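Long-range contact in C-C motif chemokine 1 (PDB 4OIK), which acts as a secreted chemokine that attracts monocytes but not neutrophils and binds the receptor CCR8: residues Leu26-Thr31 with Arg61-Leu66. Sequence-based numbering, arbitrary orientation.
With NAG (2-acetamido-2-deoxy-beta-D-glucopyranose), chain E; SO4 (sulfate ion), chain J; SO4 (sulfate ion), chain G.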
ATOM      1  N   LEU A  26      16.365  -1.004   4.664  1.00 54.42           N
ATOM      2  CA  LEU A  26      16.191  -1.983   5.730  1.00 56.32           C
ATOM      3  C   LEU A  26      15.850  -3.369   5.187  1.00 55.65           C
ATOM      4  O   LEU A  26      16.416  -4.365   5.630  1.00 55.55           O
ATOM      5  CB  LEU A  26      15.098  -1.504   6.689  1.00 57.27           C
ATOM      6  CG  LEU A  26      15.537  -0.441   7.679  1.00 65.88           C
ATOM      7  CD1 LEU A  26      14.570   0.715   7.694  1.00 64.72           C
ATOM      8  CD2 LEU A  26      15.616  -1.015   9.040  1.00 72.88           C
ATOM      9  N   CYS A  27      14.919  -3.428   4.220  1.00 49.73           N
ATOM     10  CA  CYS A  27      14.438  -4.661   3.609  1.00 49.61           C
ATOM     11  C   CYS A  27      13.652  -4.318   2.360  1.00 49.20           C
ATOM     12  O   CYS A  27      13.496  -3.140   2.021  1.00 46.89           O
ATOM     13  CB  CYS A  27      13.580  -5.458   4.604  1.00 52.76           C
ATOM     14  SG  CYS A  27      12.299  -4.483   5.441  1.00 56.44           S
ATOM     15  N   TYR A  28      13.129  -5.342   1.686  1.00 45.33           N
ATOM     16  CA  TYR A  28      12.279  -5.117   0.525  1.00 42.36           C
ATOM     17  C   TYR A  28      10.903  -5.802   0.674  1.00 44.87           C
ATOM     18  O   TYR A  28      10.787  -6.801   1.378  1.00 45.44           O
ATOM     19  CB  TYR A  28      12.981  -5.554  -0.781  1.00 43.89           C
ATOM     20  CG  TYR A  28      13.178  -7.054  -0.892  1.00 49.79           C
ATOM     21  CD1 TYR A  28      12.162  -7.880  -1.367  1.00 51.69           C
ATOM     22  CD2 TYR A  28      14.382  -7.647  -0.525  1.00 54.13           C
ATOM     23  CE1 TYR A  28      12.324  -9.262  -1.432  1.00 56.94           C
ATOM     24  CE2 TYR A  28      14.569  -9.023  -0.624  1.00 59.02           C
ATOM     25  CZ  TYR A  28      13.537  -9.826  -1.079  1.00 70.96           C
ATOM     26  OH  TYR A  28      13.710 -11.186  -1.167  1.00 82.49           O
ATOM     27  N   ARG A  29       9.887  -5.278  -0.034  1.00 42.01           N
ATOM     28  CA  ARG A  29       8.552  -5.871  -0.149  1.00 43.67           C
ATOM     29  C   ARG A  29       8.337  -6.162  -1.624  1.00 49.10           C
ATOM     30  O   ARG A  29       8.778  -5.371  -2.473  1.00 46.33           O
ATOM     31  CB  ARG A  29       7.437  -4.935   0.362  1.00 42.47           C
ATOM     32  CG  ARG A  29       7.077  -5.165   1.810  1.00 60.43           C
ATOM     33  CD  ARG A  29       5.638  -4.811   2.110  1.00 75.16           C
ATOM     34  NE  ARG A  29       5.081  -5.644   3.184  1.00 92.59           N
ATOM     35  CZ  ARG A  29       4.514  -6.836   3.002  1.00110.06           C
ATOM     36  NH1 ARG A  29       4.431  -7.364   1.786  1.00 94.72           N
ATOM     37  NH2 ARG A  29       4.026  -7.510   4.035  1.00103.04           N
ATOM     38  N   ASN A  30       7.698  -7.305  -1.940  1.00 48.85           N
ATOM     39  CA  ASN A  30       7.358  -7.632  -3.338  1.00 48.77           C
ATOM     40  C   ASN A  30       6.027  -6.931  -3.590  1.00 46.08           C
ATOM     41  O   ASN A  30       5.268  -6.763  -2.645  1.00 44.39           O
ATOM     42  CB  ASN A  30       7.201  -9.147  -3.539  1.00 55.32           C
ATOM     43  CG  ASN A  30       8.145  -9.770  -4.550  1.00 90.07           C
ATOM     44  OD1 ASN A  30       9.292  -9.339  -4.737  1.00 81.03           O
ATOM     45  ND2 ASN A  30       7.697 -10.837  -5.199  1.00 93.05           N
ATOM     46  N   THR A  31       5.762  -6.462  -4.815  1.00 39.25           N
ATOM     47  CA  THR A  31       4.475  -5.794  -5.089  1.00 36.00           C
ATOM     48  C   THR A  31       3.383  -6.865  -5.217  1.00 41.74           C
ATOM     49  O   THR A  31       3.688  -8.050  -5.396  1.00 43.81           O
ATOM     50  CB  THR A  31       4.550  -4.939  -6.358  1.00 37.49           C
ATOM     51  OG1 THR A  31       4.763  -5.799  -7.463  1.00 43.91           O
ATOM     52  CG2 THR A  31       5.644  -3.896  -6.309  1.00 30.66           C
ATOM     53  N   ARG A  61      21.078  -6.607  -7.500  1.00 58.75           N
ATOM     54  CA  ARG A  61      22.223  -6.721  -6.599  1.00 60.88           C
ATOM     55  C   ARG A  61      21.864  -6.358  -5.173  1.00 65.47           C
ATOM     56  O   ARG A  61      22.297  -7.055  -4.268  1.00 70.30           O
ATOM     57  CB  ARG A  61      23.410  -5.906  -7.093  1.00 59.01           C
ATOM     58  CG  ARG A  61      23.939  -6.395  -8.422  1.00 64.97           C
ATOM     59  CD  ARG A  61      25.308  -5.834  -8.737  1.00 65.68           C
ATOM     60  NE  ARG A  61      25.319  -4.395  -9.016  1.00 64.24           N
ATOM     61  CZ  ARG A  61      24.996  -3.842 -10.185  1.00 76.90           C
ATOM     62  NH1 ARG A  61      24.577  -4.599 -11.194  1.00 63.49           N
ATOM     63  NH2 ARG A  61      25.073  -2.529 -10.347  1.00 61.92           N
ATOM     64  N   HIS A  62      21.062  -5.299  -4.969  1.00 58.65           N
ATOM     65  CA  HIS A  62      20.587  -4.872  -3.652  1.00 57.39           C
ATOM     66  C   HIS A  62      19.628  -5.899  -3.095  1.00 60.50           C
ATOM     67  O   HIS A  62      19.814  -6.305  -1.952  1.00 64.42           O
ATOM     68  CB  HIS A  62      19.888  -3.512  -3.727  1.00 55.47           C
ATOM     69  CG  HIS A  62      20.806  -2.335  -3.821  1.00 60.42           C
ATOM     70  ND1 HIS A  62      22.177  -2.488  -3.930  1.00 66.16           N
ATOM     71  CD2 HIS A  62      20.511  -1.017  -3.820  1.00 61.29           C
ATOM     72  CE1 HIS A  62      22.670  -1.263  -4.005  1.00 65.95           C
ATOM     73  NE2 HIS A  62      21.704  -0.346  -3.954  1.00 63.63           N
ATOM     74  N   ARG A  63      18.621  -6.349  -3.893  1.00 53.49           N
ATOM     75  CA  ARG A  63      17.626  -7.355  -3.480  1.00 52.71           C
ATOM     76  C   ARG A  63      18.314  -8.592  -2.901  1.00 62.10           C
ATOM     77  O   ARG A  63      17.909  -9.076  -1.851  1.00 63.15           O
ATOM     78  CB  ARG A  63      16.697  -7.726  -4.646  1.00 48.86           C
ATOM     79  CG  ARG A  63      15.509  -8.584  -4.231  1.00 57.78           C
ATOM     80  CD  ARG A  63      15.144  -9.667  -5.242  1.00 72.63           C
ATOM     81  NE  ARG A  63      16.229 -10.629  -5.485  1.00 99.80           N
ATOM     82  CZ  ARG A  63      16.484 -11.727  -4.775  1.00122.00           C
ATOM     83  NH1 ARG A  63      15.751 -12.023  -3.707  1.00110.89           N
ATOM     84  NH2 ARG A  63      17.501 -12.516  -5.104  1.00110.41           N
ATOM     85  N   LYS A  64      19.395  -9.056  -3.547  1.00 62.30           N
ATOM     86  CA  LYS A  64      20.183 -10.217  -3.134  1.00 67.61           C
ATOM     87  C   LYS A  64      20.920 -10.004  -1.785  1.00 72.43           C
ATOM     88  O   LYS A  64      21.395 -10.975  -1.192  1.00 76.57           O
ATOM     89  CB  LYS A  64      21.171 -10.564  -4.263  1.00 73.39           C
ATOM     90  CG  LYS A  64      21.539 -12.036  -4.389  1.00 93.77           C
ATOM     91  CD  LYS A  64      22.543 -12.252  -5.505  1.00106.39           C
ATOM     92  CE  LYS A  64      23.099 -13.660  -5.531  1.00124.98           C
ATOM     93  NZ  LYS A  64      24.248 -13.792  -6.470  1.00134.66           N
ATOM     94  N   MET A  65      20.984  -8.749  -1.298  1.00 65.15           N
ATOM     95  CA  MET A  65      21.686  -8.377  -0.064  1.00 67.18           C
ATOM     96  C   MET A  65      20.772  -7.999   1.115  1.00 67.93           C
ATOM     97  O   MET A  65      21.257  -7.594   2.176  1.00 69.23           O
ATOM     98  CB  MET A  65      22.651  -7.221  -0.364  1.00 69.55           C
ATOM     99  CG  MET A  65      23.683  -7.563  -1.407  1.00 76.63           C
ATOM    100  SD  MET A  65      25.362  -7.624  -0.760  1.00 87.65           S
ATOM    101  CE  MET A  65      25.278  -9.123   0.304  1.00 89.14           C
ATOM    102  N   LEU A  66      19.460  -8.143   0.937  1.00 59.97           N
ATOM    103  CA  LEU A  66      18.461  -7.757   1.921  1.00 56.96           C
ATOM    104  C   LEU A  66      17.468  -8.886   2.104  1.00 61.44           C
ATOM    105  O   LEU A  66      17.306  -9.711   1.196  1.00 63.18           O
ATOM    106  CB  LEU A  66      17.689  -6.528   1.380  1.00 52.08           C
ATOM    107  CG  LEU A  66      18.465  -5.241   1.109  1.00 55.47           C
ATOM    108  CD1 LEU A  66      17.719  -4.375   0.132  1.00 50.54           C
ATOM    109  CD2 LEU A  66      18.731  -4.478   2.410  1.00 60.47           C
TER
HETATM  110  C1  NAG E 101       8.435 -12.044  -5.556  1.00106.33           C
HETATM  111  C2  NAG E 101       7.361 -13.169  -5.298  1.00111.72           C
HETATM  112  C3  NAG E 101       7.790 -14.502  -6.008  1.00119.41           C
HETATM  113  C4  NAG E 101       8.396 -14.337  -7.430  1.00120.68           C
HETATM  114  C5  NAG E 101       9.414 -13.157  -7.468  1.00115.63           C
HETATM  115  C6  NAG E 101       9.893 -12.849  -8.920  1.00117.50           C
HETATM  116  C7  NAG E 101       6.296 -12.840  -2.998  1.00112.02           C
HETATM  117  C8  NAG E 101       6.468 -13.302  -1.580  1.00115.04           C
HETATM  118  N2  NAG E 101       7.228 -13.407  -3.840  1.00113.24           N
HETATM  119  O3  NAG E 101       6.682 -15.432  -6.033  1.00125.18           O
HETATM  120  O4  NAG E 101       9.018 -15.575  -7.865  1.00129.73           O
HETATM  121  O5  NAG E 101       8.806 -11.953  -6.931  1.00108.31           O
HETATM  122  O6  NAG E 101      10.997 -11.929  -8.998  1.00117.24           O
HETATM  123  O7  NAG E 101       5.418 -12.042  -3.349  1.00110.67           O
HETATM  124  S   SO4 J 106      26.276  -2.343  -6.443  1.00 78.09           S
HETATM  125  O1  SO4 J 106      25.870  -1.467  -7.562  1.00 81.28           O
HETATM  126  O2  SO4 J 106      25.392  -3.488  -6.382  1.00 82.98           O
HETATM  127  O3  SO4 J 106      27.640  -2.855  -6.613  1.00 83.97           O
HETATM  128  O4  SO4 J 106      26.194  -1.562  -5.161  1.00 83.83           O
HETATM  129  S   SO4 G 103      23.518  -0.657 -12.609  1.00102.43           S
HETATM  130  O1  SO4 G 103      24.487  -1.722 -12.939  1.00106.67           O
HETATM  131  O2  SO4 G 103      22.230  -1.244 -12.320  1.00106.58           O
HETATM  132  O3  SO4 G 103      24.005   0.122 -11.461  1.00107.80           O
HETATM  133  O4  SO4 G 103      23.351   0.251 -13.753  1.00108.71           O
HETATM  134  O   HOH W   1      16.592 -11.533  -1.079  1.00 59.97           O
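Tyr28 meets Arg63 through one face of its ring and Leu66 through its edge, and these two approaches make up most of the contact. Over the face lies Arg63 CG, 3.9 Å from the centroid of the Tyr28 ring and 16° off the ring normal, a CH-pi geometry displaced toward the CE2–CZ side. From there the Arg63 chain bends at chi2 and chi3, which carries its guanidinium past the ring instead of flat upon it: the two planes stand 73° apart, ruling out a parallel stack. Tyr28 OH sits near the plane of that guanidinium, at its edge, 3.4 Å from Arg63 NH1. At the Tyr28 edge, CE2 comes within 3.4 Å of Leu66 O, and CD2 lies 4.0 Å from Leu66 CB. The branch Leu66 CD2 reaches on to the strand backbone, 4.0 Å from Leu26 O.

One water bridges the segments, 2.9 Å from Tyr28 OH and donating to Arg63 O over 2.9 Å. The Tyr28 side chain leaves the strand toward residues 61-66, and chi1 of 68°, with CG between the backbone N and carbonyl carbon, turns one ring face to Arg63 CG and the CD2–CE2 edge to Leu66. A type I turn from Arg63 to Leu66 brings Leu66 against the strand. Phe42 of the neighbouring strand touches both Tyr28 and Leu66, while backbone hydrogen bonds of Tyr28 with Arg67 and Cys69 hold the following chain along the strand.

This is the chemokine fold, with its C-terminal helix packed against a three-stranded antiparallel sheet. The Cys27–Cys69 disulfide ties strand 25-30 covalently to the chain following Leu66; within the contact, the water satisfies the Arg63 carbonyl and links it to the Tyr28 hydroxyl, while CH-pi and apolar contacts settle how the ring lies between Arg63 and Leu66.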